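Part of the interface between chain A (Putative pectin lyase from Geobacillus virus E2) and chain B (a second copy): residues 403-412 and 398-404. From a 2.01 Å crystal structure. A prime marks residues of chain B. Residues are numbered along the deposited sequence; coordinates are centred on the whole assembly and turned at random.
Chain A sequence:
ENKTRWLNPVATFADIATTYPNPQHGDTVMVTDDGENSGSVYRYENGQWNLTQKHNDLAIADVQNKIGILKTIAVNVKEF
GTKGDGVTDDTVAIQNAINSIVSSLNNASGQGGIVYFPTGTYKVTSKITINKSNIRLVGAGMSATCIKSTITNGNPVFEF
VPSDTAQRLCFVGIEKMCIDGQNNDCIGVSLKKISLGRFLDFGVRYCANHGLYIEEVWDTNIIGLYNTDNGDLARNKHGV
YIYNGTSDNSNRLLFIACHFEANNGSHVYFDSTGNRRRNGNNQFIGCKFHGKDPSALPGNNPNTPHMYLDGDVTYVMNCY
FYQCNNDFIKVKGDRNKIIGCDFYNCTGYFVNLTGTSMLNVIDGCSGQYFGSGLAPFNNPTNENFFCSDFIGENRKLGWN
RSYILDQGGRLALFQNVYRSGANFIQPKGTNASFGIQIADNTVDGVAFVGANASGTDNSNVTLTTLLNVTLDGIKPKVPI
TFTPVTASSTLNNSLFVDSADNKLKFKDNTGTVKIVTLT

Chain A (403-412) YILDQGGRLA
Chain B, residues 398-404: GWNRSYI

Each stretch folds back on itself as a hairpin, and the two meet mainly through side chains, with backbone carbonyls and one water taking part and no direct hydrogen bond between them. In chain A, strand 403-407 returns as strand 410-412 through a type I' turn from Gln407 to Arg410. The ladder is antiparallel: Leu405 N to Ala412 O is 2.9 Å, Ala412 N to Leu405 O 3.0 Å, Gln407 N to Arg410 O 3.0 Å and Arg410 N to Gln407 O 3.0 Å. Gly408 (phi/psi 51/42) and Gly409 (92/-3) take the two turn corners; at Gly409 a CB would jam against the preceding carbonyl, so the backbone angles call for glycine. Asp406, t at chi1, braces the turn by accepting from Gly409 N at OD1 (2.7 Å), and Arg410 NH1 donates to Gln407 O (3.1 Å).

The chain B stretch begins with Gly398′, extended at -179/166 and without contact to the chain A stretch. Trp399′ (-151/143) follows, with the largest covered area of any residue here, 95 Å² of its surface. Its CA-to-CB bond points toward the chain A stretch, and chi1 64° (p) with chi2 94° places the indole among four residues. Near the ring plane, at its edge, lie Leu405 O, 3.4 Å from Trp399′ CZ2, and Ile404 CG2, 3.8 Å from Trp399′ CH2. Leu411 CD1 reaches the same CH2 of Trp399′ obliquely at 3.6 Å, while Asp406 CB sits 3.6 Å from Trp399′ NE1. The Ile404 and Leu411 methyl contacts are apolar packing; the indole nitrogen instead donates to water 1, with Trp399′ NE1 2.9 Å from its oxygen.

Asn400′ (47/-116) and Arg401′ (-117/24) form the corners of a type II' turn from Trp399′ to Ser402′, closed by Trp399′ N to Ser402′ O (3.1 Å) and Ser402′ N to Trp399′ O (2.9 Å). Neither corner residue contacts residues 403-412.

At Ser402′ (-104/122) the chain becomes a strand again. This residue sets the register: Ser402′ CA lies 5.4 Å from Leu411 CA. The strands 402-404 of chain B and 410-412 of chain A run in broadly the same direction, their axes 36° apart and 7.4 Å at closest approach. Ser402′ CB packs 3.8 Å from Leu411 CB. With chi1 -55° (m), its hydroxyl accepts from water 1, Ser402′ OG lying 2.8 Å from the water oxygen. The water's other donation, to Arg410 O at 3.1 Å, is weak, but it completes a bridge joining both chains.

Tyr403′ (-130/141) turns its CA-to-CB bond away, so its backbone makes the close approach: Leu411 CD2 is 3.4 Å from Tyr403′ O. Leu411, chi1 167° (t) and chi2 57° (p), thus extends one methyl to the indole and the other to this carbonyl.

Ile404′ (-110/122) starts out sideways, but its mt rotamer (-58°, 178°) brings the end nearer. Ile404 has the matching rotamer (-60°, 180°), and the two copies of this residue meet tip to tip, Ile404 CD1 to Ile404′ CD1, at 3.7 Å.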

# COMPACT_ATOMS: atom_id res chain seq x y z
N TYR A 403 1.14 -4.13 30.97
CA TYR A 403 2.33 -4.13 30.12
C TYR A 403 2.97 -5.50 30.03
O TYR A 403 3.13 -6.20 31.03
CB TYR A 403 3.41 -3.15 30.62
CG TYR A 403 2.91 -1.76 30.92
CD1 TYR A 403 2.36 -0.96 29.93
CD2 TYR A 403 3.01 -1.24 32.20
CE1 TYR A 403 1.91 0.31 30.21
CE2 TYR A 403 2.56 0.01 32.48
CZ TYR A 403 2.03 0.80 31.48
OH TYR A 403 1.58 2.07 31.79
N ILE A 404 3.36 -5.87 28.81
CA ILE A 404 4.33 -6.94 28.57
C ILE A 404 5.62 -6.24 28.16
O ILE A 404 5.64 -5.49 27.18
CB ILE A 404 3.86 -7.92 27.48
CG1 ILE A 404 2.55 -8.59 27.91
CG2 ILE A 404 4.94 -8.97 27.21
CD1 ILE A 404 2.01 -9.54 26.92
N LEU A 405 6.70 -6.49 28.88
CA LEU A 405 7.88 -5.68 28.69
C LEU A 405 9.15 -6.48 28.93
O LEU A 405 9.14 -7.60 29.45
CB LEU A 405 7.84 -4.44 29.61
CG LEU A 405 8.11 -4.73 31.09
CD1 LEU A 405 8.79 -3.52 31.73
CD2 LEU A 405 6.82 -5.13 31.82
N ASP A 406 10.24 -5.89 28.48
CA ASP A 406 11.60 -6.32 28.78
C ASP A 406 11.99 -5.67 30.11
O ASP A 406 12.09 -4.45 30.19
CB ASP A 406 12.53 -5.89 27.65
CG ASP A 406 13.99 -6.27 27.89
OD1 ASP A 406 14.32 -6.83 28.97
OD2 ASP A 406 14.80 -6.02 26.98
N GLN A 407 12.20 -6.48 31.14
CA GLN A 407 12.59 -5.96 32.45
C GLN A 407 14.02 -6.41 32.71
O GLN A 407 14.27 -7.48 33.27
CB GLN A 407 11.63 -6.43 33.55
CG GLN A 407 11.61 -5.50 34.79
CD GLN A 407 12.93 -5.46 35.53
OE1 GLN A 407 13.17 -6.28 36.42
NE2 GLN A 407 13.80 -4.56 35.14
N GLY A 408 14.97 -5.58 32.30
CA GLY A 408 16.38 -5.90 32.42
C GLY A 408 16.75 -7.26 31.87
O GLY A 408 17.52 -7.99 32.50
N GLY A 409 16.21 -7.62 30.71
CA GLY A 409 16.50 -8.91 30.11
C GLY A 409 15.53 -10.01 30.47
O GLY A 409 15.66 -11.13 29.96
N ARG A 410 14.56 -9.74 31.33
CA ARG A 410 13.55 -10.70 31.70
C ARG A 410 12.27 -10.47 30.91
O ARG A 410 11.97 -9.35 30.48
CB ARG A 410 13.27 -10.61 33.20
CG ARG A 410 14.54 -10.60 34.11
CD ARG A 410 14.17 -10.18 35.54
NE ARG A 410 15.32 -10.12 36.44
CZ ARG A 410 16.15 -9.08 36.54
NH1 ARG A 410 15.98 -7.99 35.79
NH2 ARG A 410 17.17 -9.13 37.40
N LEU A 411 11.49 -11.54 30.73
CA LEU A 411 10.14 -11.40 30.20
C LEU A 411 9.22 -11.02 31.35
O LEU A 411 9.16 -11.73 32.36
CB LEU A 411 9.66 -12.68 29.52
CG LEU A 411 8.18 -12.83 29.18
CD1 LEU A 411 7.69 -11.69 28.29
CD2 LEU A 411 7.91 -14.18 28.53
N ALA A 412 8.54 -9.88 31.25
CA ALA A 412 7.80 -9.37 32.39
C ALA A 412 6.36 -9.01 32.03
O ALA A 412 6.09 -8.48 30.94
CB ALA A 412 8.51 -8.16 32.98
N GLY B 398 7.30 -12.35 20.50
CA GLY B 398 8.58 -12.44 21.18
C GLY B 398 9.55 -11.39 20.70
O GLY B 398 9.34 -10.71 19.69
N TRP B 399 10.62 -11.25 21.48
CA TRP B 399 11.75 -10.41 21.13
C TRP B 399 12.96 -11.03 21.79
O TRP B 399 12.87 -11.55 22.92
CB TRP B 399 11.57 -8.95 21.55
CG TRP B 399 11.48 -8.78 23.04
CD1 TRP B 399 12.52 -8.49 23.90
CD2 TRP B 399 10.31 -8.91 23.86
NE1 TRP B 399 12.05 -8.43 25.19
CE2 TRP B 399 10.70 -8.70 25.20
CE3 TRP B 399 8.96 -9.18 23.59
CZ2 TRP B 399 9.79 -8.73 26.26
CZ3 TRP B 399 8.06 -9.24 24.65
CH2 TRP B 399 8.48 -9.01 25.97
N ASN B 400 14.09 -10.98 21.10
CA ASN B 400 15.28 -11.66 21.60
C ASN B 400 14.92 -13.08 22.05
O ASN B 400 14.49 -13.89 21.22
CB ASN B 400 15.92 -10.83 22.71
CG ASN B 400 17.40 -11.09 22.84
OD1 ASN B 400 18.03 -11.65 21.93
ND2 ASN B 400 17.97 -10.71 23.98
N ARG B 401 15.05 -13.40 23.34
CA ARG B 401 14.78 -14.75 23.83
C ARG B 401 13.61 -14.80 24.81
O ARG B 401 13.54 -15.71 25.64
CB ARG B 401 16.05 -15.33 24.45
CG ARG B 401 17.06 -15.68 23.40
CD ARG B 401 18.39 -16.07 24.03
NE ARG B 401 19.10 -14.92 24.57
CZ ARG B 401 19.20 -14.64 25.87
NH1 ARG B 401 18.62 -15.41 26.78
NH2 ARG B 401 19.89 -13.58 26.26
N SER B 402 12.72 -13.81 24.74
CA SER B 402 11.51 -13.73 25.54
C SER B 402 10.34 -14.11 24.65
O SER B 402 10.12 -13.47 23.62
CB SER B 402 11.32 -12.30 26.07
OG SER B 402 12.46 -11.85 26.79
N TYR B 403 9.58 -15.14 25.04
CA TYR B 403 8.59 -15.70 24.13
C TYR B 403 7.21 -15.84 24.76
O TYR B 403 7.07 -16.25 25.92
CB TYR B 403 8.99 -17.09 23.60
CG TYR B 403 10.38 -17.17 23.01
CD1 TYR B 403 10.78 -16.36 21.95
CD2 TYR B 403 11.28 -18.10 23.48
CE1 TYR B 403 12.07 -16.47 21.40
CE2 TYR B 403 12.54 -18.21 22.95
CZ TYR B 403 12.94 -17.41 21.92
OH TYR B 403 14.21 -17.55 21.42
N ILE B 404 6.19 -15.55 23.97
CA ILE B 404 4.83 -16.00 24.25
C ILE B 404 4.51 -17.05 23.19
O ILE B 404 4.58 -16.76 21.99
CB ILE B 404 3.83 -14.83 24.25
CG1 ILE B 404 4.28 -13.81 25.30
CG2 ILE B 404 2.42 -15.34 24.49
CD1 ILE B 404 3.44 -12.60 25.37
O HOH W 1 13.27 -9.35 27.62